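Local coordinates for protein CsuC (Acinetobacter baumannii, PDB 6FJY) that probably acts as the periplasmic chaperone that folds and holds subunits such as the tip adhesin CsuE before their assembly into archaic chaperone-usher Csu pili, at residues S161-K166 and S176-S181; F121-G126 and Q170-L175; L23-T26 and D30-V33; H70-T75 and Y88-D93. One frame throughout, in Å; residues are numbered along the deposited sequence.

Contact 1: residues S161-K166 and S176-S181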
loop_
_atom_site.group_PDB
_atom_site.type_symbol
_atom_site.label_atom_id
_atom_site.label_comp_id
_atom_site.label_asym_id
_atom_site.label_seq_id
_atom_site.Cartn_x
_atom_site.Cartn_y
_atom_site.Cartn_z
ATOM N N SER A 161 34.552 -0.916 11.263
ATOM C CA SER A 161 33.886 -2.201 11.403
ATOM C C SER A 161 32.603 -2.193 10.589
ATOM O O SER A 161 31.905 -1.176 10.519
ATOM C CB SER A 161 33.575 -2.514 12.871
ATOM O OG SER A 161 34.765 -2.654 13.626
ATOM N N GLU A 162 32.298 -3.330 9.970
ATOM C CA GLU A 162 31.121 -3.450 9.122
ATOM C C GLU A 162 30.445 -4.794 9.345
ATOM O O GLU A 162 31.105 -5.837 9.312
ATOM C CB GLU A 162 31.500 -3.291 7.642
ATOM C CG GLU A 162 31.907 -1.883 7.224
ATOM C CD GLU A 162 32.210 -1.791 5.736
ATOM O OE1 GLU A 162 32.514 -2.836 5.123
ATOM O OE2 GLU A 162 32.121 -0.683 5.167
ATOM N N LEU A 163 29.132 -4.758 9.583
ATOM C CA LEU A 163 28.330 -5.955 9.772
ATOM C C LEU A 163 27.856 -6.452 8.414
ATOM O O LEU A 163 27.287 -5.685 7.634
ATOM C CB LEU A 163 27.126 -5.684 10.675
ATOM C CG LEU A 163 26.136 -6.853 10.814
ATOM C CD1 LEU A 163 26.792 -8.065 11.416
ATOM C CD2 LEU A 163 24.899 -6.454 11.606
ATOM N N TYR A 164 28.068 -7.735 8.150
ATOM C CA TYR A 164 27.652 -8.369 6.906
ATOM C C TYR A 164 26.441 -9.249 7.191
ATOM O O TYR A 164 26.465 -10.053 8.127
ATOM C CB TYR A 164 28.786 -9.214 6.311
ATOM C CG TYR A 164 29.982 -8.444 5.774
ATOM C CD1 TYR A 164 30.861 -7.788 6.631
ATOM C CD2 TYR A 164 30.255 -8.410 4.416
ATOM C CE1 TYR A 164 31.962 -7.097 6.142
ATOM C CE2 TYR A 164 31.349 -7.730 3.922
ATOM C CZ TYR A 164 32.202 -7.076 4.783
ATOM O OH TYR A 164 33.290 -6.401 4.275
ATOM N N LEU A 165 25.394 -9.102 6.382
ATOM C CA LEU A 165 24.201 -9.932 6.469
ATOM C C LEU A 165 23.992 -10.637 5.139
ATOM O O LEU A 165 24.013 -9.999 4.083
ATOM C CB LEU A 165 22.972 -9.095 6.823
ATOM C CG LEU A 165 22.520 -9.061 8.284
ATOM C CD1 LEU A 165 23.680 -9.225 9.216
ATOM C CD2 LEU A 165 21.783 -7.755 8.577
ATOM N N LYS A 166 23.797 -11.950 5.188
ATOM C CA LYS A 166 23.583 -12.734 3.984
ATOM C C LYS A 166 22.203 -13.371 4.036
ATOM O O LYS A 166 21.760 -13.833 5.088
ATOM C CB LYS A 166 24.654 -13.821 3.812
ATOM C CG LYS A 166 24.431 -14.684 2.580
ATOM C CD LYS A 166 25.468 -15.788 2.432
ATOM C CE LYS A 166 26.845 -15.264 2.105
ATOM N NZ LYS A 166 27.834 -16.386 2.158
ATOM N N SER A 176 14.274 -4.476 11.190
ATOM C CA SER A 176 14.061 -3.216 11.898
ATOM C C SER A 176 15.001 -3.096 13.091
ATOM O O SER A 176 15.860 -2.212 13.108
ATOM C CB SER A 176 12.593 -3.072 12.317
ATOM O OG SER A 176 12.169 -4.161 13.120
ATOM N N ALA A 177 14.858 -3.945 14.106
ATOM C CA ALA A 177 15.665 -3.856 15.315
ATOM C C ALA A 177 16.495 -5.123 15.447
ATOM O O ALA A 177 15.979 -6.230 15.277
ATOM C CB ALA A 177 14.795 -3.653 16.558
ATOM N N LEU A 178 17.778 -4.960 15.768
ATOM C CA LEU A 178 18.728 -6.057 15.839
ATOM C C LEU A 178 19.175 -6.274 17.292
ATOM O O LEU A 178 18.364 -6.117 18.223
ATOM C CB LEU A 178 19.880 -5.766 14.877
ATOM C CG LEU A 178 19.660 -5.860 13.359
ATOM C CD1 LEU A 178 18.947 -4.630 12.810
ATOM C CD2 LEU A 178 20.988 -6.030 12.652
ATOM N N LYS A 179 20.443 -6.644 17.481
ATOM C CA LYS A 179 21.059 -6.884 18.786
ATOM C C LYS A 179 20.323 -7.962 19.577
ATOM O O LYS A 179 19.425 -8.631 19.053
ATOM C CB LYS A 179 21.139 -5.583 19.600
ATOM C CG LYS A 179 22.386 -5.490 20.496
ATOM C CD LYS A 179 22.384 -4.247 21.372
ATOM C CE LYS A 179 21.380 -4.352 22.512
ATOM N NZ LYS A 179 21.937 -5.066 23.693
ATOM N N THR A 180 20.717 -8.147 20.835
ATOM C CA THR A 180 20.093 -9.116 21.731
ATOM C C THR A 180 19.992 -8.484 23.112
ATOM O O THR A 180 21.013 -8.250 23.767
ATOM C CB THR A 180 20.890 -10.421 21.781
ATOM O OG1 THR A 180 20.597 -11.114 23.001
ATOM C CG2 THR A 180 22.388 -10.142 21.694
ATOM N N SER A 181 18.768 -8.201 23.548
ATOM C CA SER A 181 18.547 -7.567 24.844
ATOM C C SER A 181 17.264 -8.065 25.509
ATOM O O SER A 181 16.420 -8.696 24.868
ATOM C CB SER A 181 18.507 -6.044 24.688
ATOM O OG SER A 181 17.614 -5.654 23.659
#
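Backbone hydrogen bonds to Phe205 and Val203 fix Leu163 and Leu165 in strand 162-167, and from there both side chains reach Leu178. Across the contact itself no polar bond forms. Leu178 sits in the loop after strand 173-175 and closes on the strand with one methyl. Its CD2 lies 4.1 Å from Leu163 CD2, the two chains reaching toward each other tip to tip. The same CD2 passes Leu165 CD2 at a looser 4.5 Å, so a single branch serves both neighbours. CG of Leu163 stands opposite the backbone N (chi1 174°), and this carries the branch out toward the loop. As alternate residues of a strand, Leu163 and Leu165 face the same way and touch each other, Leu163 CD2 to Leu165 CD1 at 3.9 Å. Trp151 of strand 149-154 lies against both of them, and Val153 against Leu163. The contact thus joins the inner face of the five-stranded sheet to a loop crossing over it, probably in the second Ig-like domain of a PapD-type chaperone. Leucine suits the buried places of Leu163 and Leu165, needing no polar partner, and Leu178 covers them from a partly exposed loop with an apolar branched end. Only methyl groups meet, so cohesion comes from dispersion and the exclusion of water; no directional bond fixes how Leu178 sits on the strand, though Ser176 holds the loop's start to Val224.

Contact 2: residues F121-G126 and Q170-L175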
loop_
_atom_site.group_PDB
_atom_site.type_symbol
_atom_site.label_atom_id
_atom_site.label_comp_id
_atom_site.label_asym_id
_atom_site.label_seq_id
_atom_site.Cartn_x
_atom_site.Cartn_y
_atom_site.Cartn_z
ATOM N N PHE A 121 8.034 -5.644 -5.620
ATOM C CA PHE A 121 8.469 -7.021 -5.828
ATOM C C PHE A 121 7.559 -7.744 -6.806
ATOM O O PHE A 121 6.337 -7.694 -6.682
ATOM C CB PHE A 121 8.511 -7.799 -4.521
ATOM C CG PHE A 121 9.461 -7.227 -3.528
ATOM C CD1 PHE A 121 10.812 -7.478 -3.631
ATOM C CD2 PHE A 121 9.002 -6.448 -2.473
ATOM C CE1 PHE A 121 11.711 -6.951 -2.710
ATOM C CE2 PHE A 121 9.897 -5.917 -1.558
ATOM C CZ PHE A 121 11.250 -6.177 -1.672
ATOM N N ALA A 122 8.171 -8.468 -7.741
ATOM C CA ALA A 122 7.443 -9.291 -8.693
ATOM C C ALA A 122 7.928 -10.740 -8.615
ATOM O O ALA A 122 9.099 -11.015 -8.325
ATOM C CB ALA A 122 7.586 -8.732 -10.114
ATOM N N TYR A 123 7.009 -11.668 -8.867
ATOM C CA TYR A 123 7.212 -13.073 -8.549
ATOM C C TYR A 123 7.082 -13.936 -9.790
ATOM O O TYR A 123 6.138 -13.780 -10.572
ATOM C CB TYR A 123 6.227 -13.536 -7.464
ATOM C CG TYR A 123 6.519 -12.847 -6.160
ATOM C CD1 TYR A 123 7.476 -13.358 -5.294
ATOM C CD2 TYR A 123 5.885 -11.648 -5.817
ATOM C CE1 TYR A 123 7.773 -12.711 -4.109
ATOM C CE2 TYR A 123 6.175 -10.990 -4.628
ATOM C CZ TYR A 123 7.128 -11.514 -3.789
ATOM O OH TYR A 123 7.437 -10.888 -2.609
ATOM N N GLY A 124 8.049 -14.827 -9.967
ATOM C CA GLY A 124 7.937 -15.894 -10.927
ATOM C C GLY A 124 7.081 -17.024 -10.395
ATOM O O GLY A 124 6.567 -16.986 -9.280
ATOM N N LYS A 125 6.946 -18.061 -11.220
ATOM C CA LYS A 125 6.030 -19.148 -10.917
ATOM C C LYS A 125 6.464 -19.893 -9.666
ATOM O O LYS A 125 7.654 -20.124 -9.444
ATOM C CB LYS A 125 5.964 -20.119 -12.096
ATOM C CG LYS A 125 5.483 -19.480 -13.390
ATOM C CD LYS A 125 4.170 -18.731 -13.188
ATOM C CE LYS A 125 3.025 -19.678 -12.840
ATOM N NZ LYS A 125 1.748 -18.941 -12.632
ATOM N N GLY A 126 5.488 -20.270 -8.844
ATOM C CA GLY A 126 5.775 -21.102 -7.694
ATOM C C GLY A 126 6.212 -20.367 -6.453
ATOM O O GLY A 126 6.693 -21.013 -5.512
ATOM N N GLN A 170 14.855 -17.344 -0.809
ATOM C CA GLN A 170 14.311 -16.814 -2.050
ATOM C C GLN A 170 13.433 -15.582 -1.838
ATOM O O GLN A 170 12.891 -15.056 -2.817
ATOM C CB GLN A 170 13.500 -17.896 -2.774
ATOM C CG GLN A 170 14.255 -19.194 -3.104
ATOM C CD GLN A 170 15.137 -19.094 -4.352
ATOM O OE1 GLN A 170 15.358 -18.013 -4.899
ATOM N NE2 GLN A 170 15.605 -20.238 -4.827
ATOM N N LYS A 171 13.255 -15.121 -0.594
ATOM C CA LYS A 171 12.487 -13.908 -0.318
ATOM C C LYS A 171 13.318 -12.956 0.535
ATOM O O LYS A 171 14.234 -13.367 1.251
ATOM C CB LYS A 171 11.162 -14.185 0.392
ATOM C CG LYS A 171 10.107 -14.853 -0.474
ATOM C CD LYS A 171 8.747 -14.820 0.190
ATOM C CE LYS A 171 8.056 -13.466 -0.021
ATOM N NZ LYS A 171 8.638 -12.401 0.826
ATOM N N PHE A 172 13.013 -11.667 0.408
ATOM C CA PHE A 172 13.726 -10.618 1.126
ATOM C C PHE A 172 13.360 -10.599 2.609
ATOM O O PHE A 172 12.315 -11.094 3.037
ATOM C CB PHE A 172 13.421 -9.242 0.526
ATOM C CG PHE A 172 12.002 -8.772 0.760
ATOM C CD1 PHE A 172 10.966 -9.210 -0.057
ATOM C CD2 PHE A 172 11.702 -7.913 1.807
ATOM C CE1 PHE A 172 9.655 -8.780 0.150
ATOM C CE2 PHE A 172 10.388 -7.478 2.026
ATOM C CZ PHE A 172 9.362 -7.917 1.198
ATOM N N ALA A 173 14.240 -9.976 3.386
ATOM C CA ALA A 173 14.006 -9.657 4.782
ATOM C C ALA A 173 14.042 -8.142 4.936
ATOM O O ALA A 173 14.935 -7.485 4.393
ATOM C CB ALA A 173 15.055 -10.305 5.689
ATOM N N ARG A 174 13.041 -7.588 5.621
ATOM C CA ARG A 174 13.030 -6.176 6.007
ATOM C C ARG A 174 13.236 -6.150 7.520
ATOM O O ARG A 174 12.310 -6.419 8.292
ATOM C CB ARG A 174 11.744 -5.465 5.571
ATOM C CG ARG A 174 11.771 -3.952 5.825
ATOM C CD ARG A 174 10.566 -3.164 5.254
ATOM N NE ARG A 174 9.356 -3.968 5.165
ATOM C CZ ARG A 174 8.739 -4.281 4.030
ATOM N NH1 ARG A 174 9.205 -3.857 2.867
ATOM N NH2 ARG A 174 7.655 -5.039 4.058
ATOM N N LEU A 175 14.465 -5.861 7.934
ATOM C CA LEU A 175 14.860 -5.911 9.330
ATOM C C LEU A 175 14.766 -4.526 9.951
ATOM O O LEU A 175 15.133 -3.527 9.323
ATOM C CB LEU A 175 16.281 -6.441 9.467
ATOM C CG LEU A 175 16.562 -7.825 8.893
ATOM C CD1 LEU A 175 18.023 -8.151 9.099
ATOM C CD2 LEU A 175 15.667 -8.888 9.524
#
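The rings of Phe121 and Phe172 lie almost parallel, with 4° between their planes and 4.0 Å between their centroids, in an offset stack. Over the middle of the Phe172 face is Phe121 CZ, whereas on the Phe121 face Phe172 CE1 lies toward the rim. That slip brings Phe121 CE2 and Phe172 CE1 to 3.3 Å, a tight approach. Phe172 also has Tyr123 OH at its edge, near the ring plane, 4.1 Å from CE1. The guanidinium of Arg174, held by NH1 to Tyr196 OH and NH2 to Ser226 O, has Phe172 CE2 3.7 Å above its plane, toward the rim. The Phe172 ring gets there from the crowded first-torsion position (chi1 69°). Lys171 runs across Tyr123 at about a right angle, with CE 3.7 Å from Tyr123 OH. That hydroxyl is hydrogen-bonded to Glu85 OE2, while Glu85 OE1 takes the backbone N-H of Phe172, so one carboxylate ties both segments together. Flat phenylalanines suit a buried seam where two surfaces meet closely. The stack joins strand 109-123 to the small sheet of 173-175 and 195-197, probably where the two Ig-like domains of a PapD-type chaperone meet. Strand 109-123 is itself held between strand 85-95 and the short strand 11-12, Ile12 bonding to the backbones of Phe121 and Tyr123, while Ala173 rests on Leu149.

Contact 3: residues L23-T26 and D30-V33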
loop_
_atom_site.group_PDB
_atom_site.type_symbol
_atom_site.label_atom_id
_atom_site.label_comp_id
_atom_site.label_asym_id
_atom_site.label_seq_id
_atom_site.Cartn_x
_atom_site.Cartn_y
_atom_site.Cartn_z
ATOM N N LEU A 23 -2.633 7.362 -7.347
ATOM C CA LEU A 23 -2.097 8.701 -7.152
ATOM C C LEU A 23 -3.286 9.633 -6.997
ATOM O O LEU A 23 -4.070 9.792 -7.941
ATOM C CB LEU A 23 -1.265 9.115 -8.363
ATOM C CG LEU A 23 0.023 8.313 -8.544
ATOM C CD1 LEU A 23 0.802 8.796 -9.764
ATOM C CD2 LEU A 23 0.869 8.332 -7.280
ATOM N N GLN A 24 -3.417 10.247 -5.822
ATOM C CA GLN A 24 -4.569 11.073 -5.508
ATOM C C GLN A 24 -4.124 12.404 -4.908
ATOM O O GLN A 24 -3.349 12.439 -3.949
ATOM C CB GLN A 24 -5.516 10.318 -4.568
ATOM C CG GLN A 24 -6.865 11.002 -4.359
ATOM C CD GLN A 24 -7.867 10.060 -3.743
ATOM O OE1 GLN A 24 -7.539 8.914 -3.435
ATOM N NE2 GLN A 24 -9.092 10.523 -3.567
ATOM N N ASN A 25 -4.594 13.494 -5.509
ATOM C CA ASN A 25 -4.350 14.856 -5.038
ATOM C C ASN A 25 -5.582 15.322 -4.273
ATOM O O ASN A 25 -6.637 15.564 -4.875
ATOM C CB ASN A 25 -4.058 15.790 -6.213
ATOM C CG ASN A 25 -3.630 17.183 -5.776
ATOM O OD1 ASN A 25 -4.049 17.693 -4.736
ATOM N ND2 ASN A 25 -2.799 17.815 -6.595
ATOM N N THR A 26 -5.446 15.462 -2.956
ATOM C CA THR A 26 -6.514 15.978 -2.109
ATOM C C THR A 26 -6.360 17.461 -1.785
ATOM O O THR A 26 -7.207 18.018 -1.075
ATOM C CB THR A 26 -6.603 15.166 -0.814
ATOM O OG1 THR A 26 -5.288 14.998 -0.266
ATOM C CG2 THR A 26 -7.249 13.809 -1.078
ATOM N N ASP A 30 -2.588 21.939 -8.315
ATOM C CA ASP A 30 -2.174 20.862 -9.197
ATOM C C ASP A 30 -0.724 20.464 -8.920
ATOM O O ASP A 30 0.064 21.231 -8.357
ATOM C CB ASP A 30 -2.327 21.268 -10.663
ATOM C CG ASP A 30 -3.742 21.684 -11.005
ATOM O OD1 ASP A 30 -4.623 21.511 -10.144
ATOM O OD2 ASP A 30 -3.970 22.170 -12.131
ATOM N N ALA A 31 -0.378 19.243 -9.343
ATOM C CA ALA A 31 0.964 18.696 -9.196
ATOM C C ALA A 31 1.324 17.883 -10.433
ATOM O O ALA A 31 0.453 17.332 -11.108
ATOM C CB ALA A 31 1.075 17.813 -7.952
ATOM N N MET A 32 2.613 17.854 -10.747
ATOM C CA MET A 32 3.155 17.030 -11.816
ATOM C C MET A 32 3.921 15.876 -11.192
ATOM O O MET A 32 4.664 16.063 -10.220
ATOM C CB MET A 32 4.081 17.834 -12.737
ATOM C CG MET A 32 4.583 17.070 -13.974
ATOM S SD MET A 32 3.369 16.974 -15.295
ATOM C CE MET A 32 2.828 18.668 -15.276
ATOM N N VAL A 33 3.749 14.689 -11.766
ATOM C CA VAL A 33 4.352 13.468 -11.252
ATOM C C VAL A 33 5.076 12.743 -12.376
ATOM O O VAL A 33 4.493 12.486 -13.434
ATOM C CB VAL A 33 3.286 12.549 -10.628
ATOM C CG1 VAL A 33 3.921 11.315 -10.071
ATOM C CG2 VAL A 33 2.528 13.306 -9.551
#
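Leu23 and Val33 cross at a slant, one methyl of each meeting the other: Leu23 CD1 lies 4.0 Å from Val33 CG1. In Val33 that methyl stands opposite the backbone N (chi1 -178°), which sends it across toward Leu23. Two residues along, Asn25 also points at the facing strand, but with an amide. Its ND2 comes within 4.1 Å of the Ala31 CB and passes alongside the backbone of Asp30 and Ala31 without bonding to it. Strands 18-25 and 31-41 do not pair with each other. They face one another across the β-sandwich of the PapD-type N-terminal domain, in the manner of strands B and C of an Ig-like fold, linked by a short turn. Asn25 sits where that turn begins and is buried, yet its polar atoms are used: OD1 accepts the N-H of Gly27, and ND2 gives hydrogen bonds to the carbonyl oxygens of Thr29 and Ile64. An asparagine suits this end because its amide both donates and accepts, and three bonds should hold it from turning. Small Ala31 leaves room for the amide opposite, while Phe3 of strand 3-6 touches both Leu23 and Val33 on the apolar side.

Contact 4: residues H70-T75 and Y88-D93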
loop_
_atom_site.group_PDB
_atom_site.type_symbol
_atom_site.label_atom_id
_atom_site.label_comp_id
_atom_site.label_asym_id
_atom_site.label_seq_id
_atom_site.Cartn_x
_atom_site.Cartn_y
_atom_site.Cartn_z
ATOM N N HIS A 70 -5.551 9.194 -10.189
ATOM C CA HIS A 70 -5.025 8.475 -11.338
ATOM C C HIS A 70 -4.533 7.099 -10.904
ATOM O O HIS A 70 -4.080 6.910 -9.772
ATOM C CB HIS A 70 -3.874 9.240 -12.008
ATOM C CG HIS A 70 -4.272 10.543 -12.629
ATOM N ND1 HIS A 70 -3.719 10.994 -13.811
ATOM C CD2 HIS A 70 -5.134 11.506 -12.226
ATOM C CE1 HIS A 70 -4.249 12.164 -14.127
ATOM N NE2 HIS A 70 -5.114 12.496 -13.185
ATOM N N MET A 71 -4.628 6.135 -11.808
ATOM C CA MET A 71 -4.030 4.831 -11.571
ATOM C C MET A 71 -2.661 4.800 -12.231
ATOM O O MET A 71 -2.478 5.310 -13.342
ATOM C CB MET A 71 -4.926 3.700 -12.073
ATOM C CG MET A 71 -4.427 2.304 -11.715
ATOM S SD MET A 71 -5.406 1.018 -12.464
ATOM C CE MET A 71 -4.738 1.126 -14.020
ATOM N N LEU A 72 -1.692 4.270 -11.497
ATOM C CA LEU A 72 -0.366 3.969 -12.011
ATOM C C LEU A 72 -0.306 2.462 -12.225
ATOM O O LEU A 72 -0.318 1.687 -11.265
ATOM C CB LEU A 72 0.715 4.460 -11.052
ATOM C CG LEU A 72 2.146 3.937 -11.240
ATOM C CD1 LEU A 72 2.704 4.230 -12.642
ATOM C CD2 LEU A 72 3.039 4.541 -10.175
ATOM N N ARG A 73 -0.316 2.061 -13.483
ATOM C CA ARG A 73 -0.275 0.664 -13.879
ATOM C C ARG A 73 1.180 0.214 -13.954
ATOM O O ARG A 73 2.001 0.863 -14.613
ATOM C CB ARG A 73 -0.953 0.509 -15.236
ATOM C CG ARG A 73 -1.596 -0.804 -15.511
ATOM C CD ARG A 73 -2.229 -0.778 -16.890
ATOM N NE ARG A 73 -3.604 -0.294 -16.856
ATOM C CZ ARG A 73 -4.647 -1.031 -16.493
ATOM N NH1 ARG A 73 -4.472 -2.294 -16.122
ATOM N NH2 ARG A 73 -5.863 -0.502 -16.502
ATOM N N LEU A 74 1.506 -0.864 -13.248
ATOM C CA LEU A 74 2.826 -1.485 -13.316
ATOM C C LEU A 74 2.668 -2.850 -13.969
ATOM O O LEU A 74 2.130 -3.774 -13.353
ATOM C CB LEU A 74 3.455 -1.608 -11.935
ATOM C CG LEU A 74 3.504 -0.315 -11.137
ATOM C CD1 LEU A 74 4.083 -0.573 -9.778
ATOM C CD2 LEU A 74 4.356 0.692 -11.897
ATOM N N THR A 75 3.138 -2.972 -15.209
ATOM C CA THR A 75 2.889 -4.138 -16.048
ATOM C C THR A 75 4.196 -4.846 -16.382
ATOM O O THR A 75 5.171 -4.200 -16.786
ATOM C CB THR A 75 2.168 -3.736 -17.340
ATOM O OG1 THR A 75 0.973 -3.024 -17.012
ATOM C CG2 THR A 75 1.788 -4.961 -18.148
ATOM N N TYR A 88 12.585 -4.362 -7.223
ATOM C CA TYR A 88 12.603 -3.129 -7.989
ATOM C C TYR A 88 12.363 -1.972 -7.028
ATOM O O TYR A 88 11.875 -2.162 -5.911
ATOM C CB TYR A 88 11.518 -3.118 -9.068
ATOM C CG TYR A 88 11.545 -4.271 -10.024
ATOM C CD1 TYR A 88 10.902 -5.466 -9.708
ATOM C CD2 TYR A 88 12.166 -4.164 -11.260
ATOM C CE1 TYR A 88 10.899 -6.528 -10.579
ATOM C CE2 TYR A 88 12.162 -5.228 -12.146
ATOM C CZ TYR A 88 11.530 -6.410 -11.793
ATOM O OH TYR A 88 11.532 -7.469 -12.660
ATOM N N ARG A 89 12.652 -0.755 -7.484
ATOM C CA ARG A 89 12.297 0.451 -6.739
ATOM C C ARG A 89 11.396 1.272 -7.636
ATOM O O ARG A 89 11.768 1.572 -8.777
ATOM C CB ARG A 89 13.515 1.288 -6.345
ATOM C CG ARG A 89 14.535 0.598 -5.425
ATOM C CD ARG A 89 14.039 0.243 -4.036
ATOM N NE ARG A 89 13.643 1.393 -3.244
ATOM C CZ ARG A 89 13.434 1.351 -1.935
ATOM N NH1 ARG A 89 13.593 0.218 -1.262
ATOM N NH2 ARG A 89 13.051 2.443 -1.298
ATOM N N LEU A 90 10.202 1.588 -7.140
ATOM C CA LEU A 90 9.316 2.546 -7.785
ATOM C C LEU A 90 9.705 3.941 -7.307
ATOM O O LEU A 90 9.772 4.184 -6.095
ATOM C CB LEU A 90 7.863 2.236 -7.437
ATOM C CG LEU A 90 6.827 3.301 -7.791
ATOM C CD1 LEU A 90 6.825 3.568 -9.264
ATOM C CD2 LEU A 90 5.444 2.909 -7.301
ATOM N N ILE A 91 9.992 4.844 -8.250
ATOM C CA ILE A 91 10.404 6.209 -7.934
ATOM C C ILE A 91 9.405 7.174 -8.561
ATOM O O ILE A 91 9.328 7.292 -9.794
ATOM C CB ILE A 91 11.823 6.527 -8.421
ATOM C CG1 ILE A 91 12.851 5.550 -7.855
ATOM C CG2 ILE A 91 12.185 7.944 -7.995
ATOM C CD1 ILE A 91 13.007 5.639 -6.375
ATOM N N VAL A 92 8.667 7.895 -7.725
ATOM C CA VAL A 92 7.748 8.913 -8.218
ATOM C C VAL A 92 8.115 10.270 -7.622
ATOM O O VAL A 92 8.271 10.415 -6.399
ATOM C CB VAL A 92 6.267 8.543 -7.990
ATOM C CG1 VAL A 92 6.114 7.163 -7.350
ATOM C CG2 VAL A 92 5.507 9.645 -7.286
ATOM N N ASP A 93 8.315 11.240 -8.508
ATOM C CA ASP A 93 8.740 12.591 -8.171
ATOM C C ASP A 93 7.535 13.527 -8.258
ATOM O O ASP A 93 6.918 13.646 -9.324
ATOM C CB ASP A 93 9.840 13.027 -9.135
ATOM C CG ASP A 93 11.161 12.346 -8.852
ATOM O OD1 ASP A 93 11.679 12.527 -7.737
ATOM O OD2 ASP A 93 11.674 11.619 -9.735
#
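Leu90 overlaps Leu72 with both of its branches, CD1 at 4.0 Å and CD2 at 4.1 Å from the same atom, Leu72 CD2. One methyl therefore sits against the fork of the opposite leucine, and the two chains meet tip to tip from facing strands. In both residues CG is extended away from the backbone N, chi1 being 165° in Leu72 and 168° in Leu90, which points the branched ends at the facing strand. Leu74, two residues on and turned the same way, has its CD1 4.5 Å from Leu90 CD2; Leu90 thus touches both leucines of strand 69-76. These strands lie on opposite sides of the β-sandwich of the N-terminal Ig-like domain, and their alternation sends every second side chain inward. Ile35 of strand 31-41 touches Leu72 and Leu90, Pro57 lies against Leu72 and Leu74, and Leu120 of strand 109-123 covers Leu74. Leucine fits the inner positions because its forked end can meet two side chains of the opposite strand. The two segments meet through methyl groups without a polar bond, so dispersion and the exclusion of water hold them together. Polar contact with the other protein chain falls to the neighbouring Arg89, whose NH2 makes a salt bridge to a backbone group of that chain, probably its terminal carboxylate, as in PapD-type chaperones.

How the contacts relate
Contacts 3 and 4 belong to the same sandwich and link the same pair of faces: strands 18-25 and 69-76 are neighbours, as are 31-41 and 85-95, and Val33 CG1 packs on Val92 CG2 at 3.6 Å. Contact 4 is wholly aliphatic, whereas contact 3, its centre about 23 Å from the centre of the chain, mixes methyls with an amide near a turn. Contact 2 lies innermost, its centre about 9 Å from the centre of the chain, and alone brings in stacked rings and a shared carboxylate; Ala122 touches Tyr88 of contact 4. Contact 1 repeats methyl packing beyond it, joined through Leu165 and Leu175. All four are largely buried, though Leu178 in contact 1 is partly exposed.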